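Local coordinates for protein halogenase (Chondromyces crocatus, PDB 3E1T) that acts as an FAD-dependent halogenase, probably installing chlorine during the biosynthesis of the natural product chondrochloren, at residues Met298-Gly302 against Ser322-Val326; Phe25-Arg29 against Ser496-Ala501. One frame throughout, in Å; residues are numbered along the deposited sequence.

Contact 1 (Met298-Gly302 against Ser322-Val326)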
ATOM      1  N   MET A 298      15.316  16.014  -0.744  1.00 34.04           N
ATOM      2  CA  MET A 298      14.507  15.065   0.027  1.00 33.46           C
ATOM      3  C   MET A 298      13.351  14.539  -0.808  1.00 32.43           C
ATOM      4  O   MET A 298      12.845  15.243  -1.682  1.00 32.46           O
ATOM      5  CB  MET A 298      13.992  15.696   1.326  1.00 33.10           C
ATOM      6  CG  MET A 298      13.368  14.715   2.333  1.00 33.81           C
ATOM      7  SD  MET A 298      12.966  15.594   3.832  1.00 34.77           S
ATOM      8  CE  MET A 298      11.942  14.436   4.770  1.00 32.57           C
ATOM      9  N   ALA A 299      12.956  13.295  -0.544  1.00 31.30           N
ATOM     10  CA  ALA A 299      11.785  12.680  -1.182  1.00 29.77           C
ATOM     11  C   ALA A 299      11.038  11.782  -0.198  1.00 28.82           C
ATOM     12  O   ALA A 299      11.606  11.354   0.810  1.00 28.59           O
ATOM     13  CB  ALA A 299      12.192  11.895  -2.386  1.00 29.66           C
ATOM     14  N   LEU A 300       9.764  11.500  -0.493  1.00 27.58           N
ATOM     15  CA  LEU A 300       8.967  10.575   0.318  1.00 26.46           C
ATOM     16  C   LEU A 300       8.589   9.386  -0.553  1.00 26.28           C
ATOM     17  O   LEU A 300       8.175   9.542  -1.712  1.00 25.15           O
ATOM     18  CB  LEU A 300       7.698  11.245   0.877  1.00 26.25           C
ATOM     19  CG  LEU A 300       7.761  12.637   1.517  1.00 26.48           C
ATOM     20  CD1 LEU A 300       6.360  13.274   1.653  1.00 23.55           C
ATOM     21  CD2 LEU A 300       8.469  12.587   2.873  1.00 26.51           C
ATOM     22  N   VAL A 301       8.746   8.192  -0.004  1.00 26.14           N
ATOM     23  CA  VAL A 301       8.339   6.982  -0.737  1.00 26.88           C
ATOM     24  C   VAL A 301       7.446   6.136   0.145  1.00 26.39           C
ATOM     25  O   VAL A 301       7.537   6.198   1.380  1.00 25.98           O
ATOM     26  CB  VAL A 301       9.549   6.131  -1.267  1.00 27.60           C
ATOM     27  CG1 VAL A 301      10.433   6.923  -2.216  1.00 28.46           C
ATOM     28  CG2 VAL A 301      10.353   5.597  -0.153  1.00 29.42           C
ATOM     29  N   GLY A 302       6.576   5.353  -0.489  1.00 25.83           N
ATOM     30  CA  GLY A 302       5.739   4.409   0.224  1.00 25.58           C
ATOM     31  C   GLY A 302       4.714   5.090   1.102  1.00 25.45           C
ATOM     32  O   GLY A 302       4.216   6.152   0.753  1.00 24.89           O
ATOM     33  N   SER A 322       7.430   3.368  -6.153  1.00 27.56           N
ATOM     34  CA  SER A 322       7.962   4.706  -5.825  1.00 27.81           C
ATOM     35  C   SER A 322       9.458   4.656  -5.471  1.00 28.18           C
ATOM     36  O   SER A 322      10.191   5.583  -5.798  1.00 28.62           O
ATOM     37  CB  SER A 322       7.149   5.412  -4.734  1.00 27.26           C
ATOM     38  OG  SER A 322       7.173   4.754  -3.472  1.00 25.80           O
ATOM     39  N   ALA A 323       9.889   3.576  -4.822  1.00 29.08           N
ATOM     40  CA  ALA A 323      11.326   3.308  -4.569  1.00 29.43           C
ATOM     41  C   ALA A 323      12.150   3.249  -5.856  1.00 30.02           C
ATOM     42  O   ALA A 323      13.147   3.950  -5.974  1.00 30.47           O
ATOM     43  CB  ALA A 323      11.506   2.041  -3.764  1.00 28.76           C
ATOM     44  N   LEU A 324      11.719   2.443  -6.826  1.00 30.74           N
ATOM     45  CA  LEU A 324      12.311   2.431  -8.174  1.00 31.25           C
ATOM     46  C   LEU A 324      12.374   3.791  -8.862  1.00 31.51           C
ATOM     47  O   LEU A 324      13.366   4.112  -9.523  1.00 31.71           O
ATOM     48  CB  LEU A 324      11.552   1.462  -9.081  1.00 31.26           C
ATOM     49  CG  LEU A 324      11.962   1.295 -10.549  1.00 32.06           C
ATOM     50  CD1 LEU A 324      13.315   0.585 -10.689  1.00 33.95           C
ATOM     51  CD2 LEU A 324      10.874   0.524 -11.285  1.00 31.90           C
ATOM     52  N   LEU A 325      11.292   4.559  -8.761  1.00 31.31           N
ATOM     53  CA  LEU A 325      11.210   5.874  -9.378  1.00 31.09           C
ATOM     54  C   LEU A 325      12.176   6.855  -8.720  1.00 30.94           C
ATOM     55  O   LEU A 325      12.781   7.699  -9.389  1.00 31.30           O
ATOM     56  CB  LEU A 325       9.780   6.420  -9.272  1.00 31.17           C
ATOM     57  CG  LEU A 325       8.679   5.701 -10.057  1.00 31.37           C
ATOM     58  CD1 LEU A 325       7.331   6.300  -9.694  1.00 30.85           C
ATOM     59  CD2 LEU A 325       8.941   5.808 -11.540  1.00 29.62           C
ATOM     60  N   VAL A 326      12.293   6.767  -7.403  1.00 30.89           N
ATOM     61  CA  VAL A 326      13.212   7.650  -6.687  1.00 31.09           C
ATOM     62  C   VAL A 326      14.641   7.195  -6.977  1.00 31.14           C
ATOM     63  O   VAL A 326      15.504   8.024  -7.254  1.00 31.40           O
ATOM     64  CB  VAL A 326      12.911   7.709  -5.175  1.00 31.18           C
ATOM     65  CG1 VAL A 326      14.074   8.338  -4.405  1.00 31.19           C
ATOM     66  CG2 VAL A 326      11.678   8.522  -4.939  1.00 31.28           C
TER

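Contact 2 (Phe25-Arg29 against Ser496-Ala501)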
ATOM      1  N   PHE A  25      18.713  -0.394  -5.032  1.00 37.84           N
ATOM      2  CA  PHE A  25      18.785   0.072  -6.429  1.00 38.36           C
ATOM      3  C   PHE A  25      19.832   1.162  -6.689  1.00 38.85           C
ATOM      4  O   PHE A  25      20.324   1.306  -7.810  1.00 39.02           O
ATOM      5  CB  PHE A  25      17.415   0.597  -6.903  1.00 38.86           C
ATOM      6  CG  PHE A  25      16.439  -0.477  -7.319  1.00 39.17           C
ATOM      7  CD1 PHE A  25      16.878  -1.689  -7.841  1.00 40.07           C
ATOM      8  CD2 PHE A  25      15.074  -0.252  -7.215  1.00 39.41           C
ATOM      9  CE1 PHE A  25      15.965  -2.671  -8.238  1.00 41.47           C
ATOM     10  CE2 PHE A  25      14.157  -1.225  -7.606  1.00 39.56           C
ATOM     11  CZ  PHE A  25      14.603  -2.436  -8.121  1.00 40.08           C
ATOM     12  N   VAL A  26      20.122   1.974  -5.680  1.00 39.09           N
ATOM     13  CA  VAL A  26      21.125   3.016  -5.841  1.00 39.49           C
ATOM     14  C   VAL A  26      22.527   2.423  -5.603  1.00 40.22           C
ATOM     15  O   VAL A  26      23.459   2.725  -6.342  1.00 40.35           O
ATOM     16  CB  VAL A  26      20.855   4.256  -4.937  1.00 39.61           C
ATOM     17  CG1 VAL A  26      21.999   5.276  -5.050  1.00 39.08           C
ATOM     18  CG2 VAL A  26      19.521   4.920  -5.301  1.00 38.66           C
ATOM     19  N   ALA A  27      22.655   1.574  -4.583  1.00 40.92           N
ATOM     20  CA  ALA A  27      23.915   0.886  -4.292  1.00 42.15           C
ATOM     21  C   ALA A  27      24.354  -0.014  -5.447  1.00 43.00           C
ATOM     22  O   ALA A  27      25.550  -0.105  -5.745  1.00 43.46           O
ATOM     23  CB  ALA A  27      23.801   0.091  -3.012  1.00 41.55           C
ATOM     24  N   MET A  28      23.385  -0.666  -6.093  1.00 43.76           N
ATOM     25  CA  MET A  28      23.613  -1.470  -7.297  1.00 45.07           C
ATOM     26  C   MET A  28      24.271  -0.684  -8.436  1.00 45.09           C
ATOM     27  O   MET A  28      24.859  -1.275  -9.344  1.00 45.42           O
ATOM     28  CB  MET A  28      22.296  -2.080  -7.799  1.00 44.98           C
ATOM     29  CG  MET A  28      21.832  -3.310  -7.040  1.00 45.57           C
ATOM     30  SD  MET A  28      20.210  -3.939  -7.555  1.00 46.89           S
ATOM     31  CE  MET A  28      20.411  -3.998  -9.338  1.00 47.13           C
ATOM     32  N   ARG A  29      24.164   0.641  -8.383  1.00 45.25           N
ATOM     33  CA  ARG A  29      24.748   1.522  -9.388  1.00 45.55           C
ATOM     34  C   ARG A  29      26.130   2.002  -8.913  1.00 45.81           C
ATOM     35  O   ARG A  29      26.833   2.725  -9.625  1.00 46.00           O
ATOM     36  CB  ARG A  29      23.802   2.700  -9.639  1.00 45.48           C
ATOM     37  CG  ARG A  29      23.728   3.267 -11.078  1.00 46.52           C
ATOM     38  CD  ARG A  29      24.048   2.274 -12.203  1.00 45.20           C
ATOM     39  NE  ARG A  29      23.109   2.314 -13.337  1.00 44.44           N
ATOM     40  CZ  ARG A  29      22.854   3.369 -14.116  1.00 45.29           C
ATOM     41  NH1 ARG A  29      23.430   4.549 -13.902  1.00 45.49           N
ATOM     42  NH2 ARG A  29      21.989   3.246 -15.118  1.00 45.45           N
ATOM     43  N   SER A 496      16.930   3.460 -18.702  1.00 51.90           N
ATOM     44  CA  SER A 496      18.157   2.929 -19.269  1.00 52.06           C
ATOM     45  C   SER A 496      18.038   1.413 -19.469  1.00 52.65           C
ATOM     46  O   SER A 496      17.206   0.762 -18.826  1.00 52.36           O
ATOM     47  CB  SER A 496      19.316   3.238 -18.321  1.00 52.10           C
ATOM     48  OG  SER A 496      19.069   2.713 -17.026  1.00 51.02           O
ATOM     49  N   ARG A 497      18.872   0.856 -20.351  1.00 52.92           N
ATOM     50  CA  ARG A 497      18.956  -0.597 -20.539  1.00 53.61           C
ATOM     51  C   ARG A 497      18.981  -1.321 -19.190  1.00 53.20           C
ATOM     52  O   ARG A 497      18.358  -2.370 -19.025  1.00 53.13           O
ATOM     53  CB  ARG A 497      20.200  -0.971 -21.369  1.00 53.58           C
ATOM     54  CG  ARG A 497      20.391  -2.479 -21.582  1.00 54.86           C
ATOM     55  CD  ARG A 497      21.703  -2.811 -22.285  1.00 55.27           C
ATOM     56  NE  ARG A 497      22.332  -4.013 -21.729  1.00 58.45           N
ATOM     57  CZ  ARG A 497      23.382  -4.639 -22.263  1.00 59.67           C
ATOM     58  NH1 ARG A 497      23.935  -4.196 -23.390  1.00 59.89           N
ATOM     59  NH2 ARG A 497      23.878  -5.719 -21.670  1.00 59.61           N
ATOM     60  N   ASP A 498      19.698  -0.736 -18.232  1.00 52.97           N
ATOM     61  CA  ASP A 498      19.822  -1.280 -16.886  1.00 52.57           C
ATOM     62  C   ASP A 498      18.492  -1.258 -16.125  1.00 51.92           C
ATOM     63  O   ASP A 498      18.248  -2.097 -15.255  1.00 51.59           O
ATOM     64  CB  ASP A 498      20.852  -0.454 -16.115  1.00 53.28           C
ATOM     65  CG  ASP A 498      21.465  -1.208 -14.961  1.00 54.37           C
ATOM     66  OD1 ASP A 498      21.180  -2.423 -14.812  1.00 56.24           O
ATOM     67  OD2 ASP A 498      22.247  -0.586 -14.209  1.00 55.40           O
ATOM     68  N   GLY A 499      17.647  -0.281 -16.453  1.00 51.19           N
ATOM     69  CA  GLY A 499      16.385  -0.053 -15.739  1.00 50.25           C
ATOM     70  C   GLY A 499      16.577   0.614 -14.385  1.00 49.47           C
ATOM     71  O   GLY A 499      15.622   0.740 -13.608  1.00 49.38           O
ATOM     72  N   LEU A 500      17.809   1.051 -14.111  1.00 48.39           N
ATOM     73  CA  LEU A 500      18.175   1.626 -12.817  1.00 47.33           C
ATOM     74  C   LEU A 500      18.269   3.152 -12.834  1.00 46.65           C
ATOM     75  O   LEU A 500      18.415   3.777 -11.786  1.00 46.04           O
ATOM     76  CB  LEU A 500      19.492   1.018 -12.308  1.00 47.33           C
ATOM     77  CG  LEU A 500      19.533  -0.440 -11.841  1.00 47.49           C
ATOM     78  CD1 LEU A 500      20.900  -0.776 -11.244  1.00 47.01           C
ATOM     79  CD2 LEU A 500      18.438  -0.762 -10.836  1.00 46.69           C
ATOM     80  N   ALA A 501      18.189   3.737 -14.030  1.00 46.26           N
ATOM     81  CA  ALA A 501      18.222   5.185 -14.217  1.00 46.05           C
ATOM     82  C   ALA A 501      17.365   5.587 -15.421  1.00 46.14           C
ATOM     83  O   ALA A 501      16.771   4.724 -16.068  1.00 46.07           O
ATOM     84  CB  ALA A 501      19.664   5.661 -14.396  1.00 46.47           C
TER

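Contact 1 (Met298-Gly302 against Ser322-Val326)
This contact belongs to the Rossmann-type FAD-binding fold: strand 298-300, an outermost strand of a five-stranded parallel sheet, packs against helix 315-333, which follows it in the chain. The CA register shows the two running in opposite senses, with Ala299 facing Val326 (CA to CA 7.6 Å) and Val301 facing Ser322 (5.6 Å), so the backbones converge toward Gly302. Together the segments bury 196 Å².

The apolar part depends on residue spacing. Ala299 and Val301, two apart on extended backbone, both direct CB toward the helix, whereas Leu300 points away. Ser322 and Val326 are one helical turn apart, linked by the bond from Val326 N to Ser322 O (2.9 Å), and so share one helix face. Val326 CG2 meets Val301 CG1 at 3.4 Å, the tighter apolar pair; Ala299 CB lies 4.3 Å from Val326 CG2. Val165 of the adjoining strand 163-166 and Leu22 of helix 17-27 extend this buried apolar layer around Val326.

The polar part centres on Ser322. With chi1 at 64° (p), OG turns back along its own helix, where its one hydrogen can be shared between the carbonyls of Leu318, the stronger partner, and Ala319; its lone pairs remain to accept from Gly302 N. Val301 CB approaches Ser322 OG to 3.5 Å without being a polar partner. Gly302, whose phi of 68° is one that favours glycine, touches FAD, a position consistent with the Gly-Asp motif of related flavoproteins. Its backbone amide is held by the helix: Gly302 N donates to Ser322 OG at 3.1 Å, with an N-H...O angle of 149°.

Contact 2 (Phe25-Arg29 against Ser496-Ala501)
Segment 25-29 takes in residues 25-27 of helix 17-27 and then Met28 and Arg29, with Arg29 N bonded to Val26 O at 3.0 Å. Facing it, segment 496-501 has no regular secondary structure but is tightly folded: a type I beta turn runs from Ser496 to Gly499, with Gly499 N on Ser496 O at 2.6 Å, and Ser496 N bonds Ala501 O at 2.9 Å, joining the ends of the segment. Gly499 takes a positive phi (76°), which favours glycine. The closest CA pair across the segments is Phe25 with Leu500, 6.6 Å apart.

Leu500 is the central side chain, with 107 Å² of the 295 Å² total. Its CB points toward the other segment, and its methyls meet two side chains: Leu500 CD2 lies 3.5 Å from Phe25 CD1, approaching the ring obliquely, and Leu500 CD1 lies 3.8 Å from Met28 CE. Arg29 extends across the turn. Arg29 NE forms a salt bridge with Asp498 OD2 at 3.1 Å and an N-H...O angle of 160°, the oxygen lying near the guanidinium plane, while Arg29 NH2 makes a van der Waals contact with Ala501 CB at 3.4 Å. Ser496 OG donates to Ala501 O at 3.2 Å.

Helix 315-333 contributes to both sides: Asn331 ND2 bonds Phe25 O and Leu500 O, and Arg328 NE bonds Gly499 O. The chemistry is thus divided between a buried apolar anchor at Leu500 and a more exposed ion pair, implying that the C-terminal segment is attached to the nucleotide-binding fold by apolar contacts, the salt bridge and these hydrogen bonds.

Overall arrangement
Helix 315-333 connects the two contacts: it supplies 322-326 to contact 1, and two and five residues after Val326 its Arg328 and Asn331 hydrogen-bond to contact 2. The centres lie about 14 Å apart on the same side of the chain's centre, and they touch directly, since Leu324 CD1 is 3.7 Å from Phe25 CE2 and 3.7 Å from Gly499 O. Depth separates them. The centre of contact 1 lies about 13 Å from the chain's centre, and Gly302 comes within about 3 Å of FAD; that of contact 2 lies about 24 Å out, with the Phe25 side chain about 12 Å from FAD. Contact 1 borders the cofactor pocket; contact 2 joins 496-501 to helix 17-27, farther away.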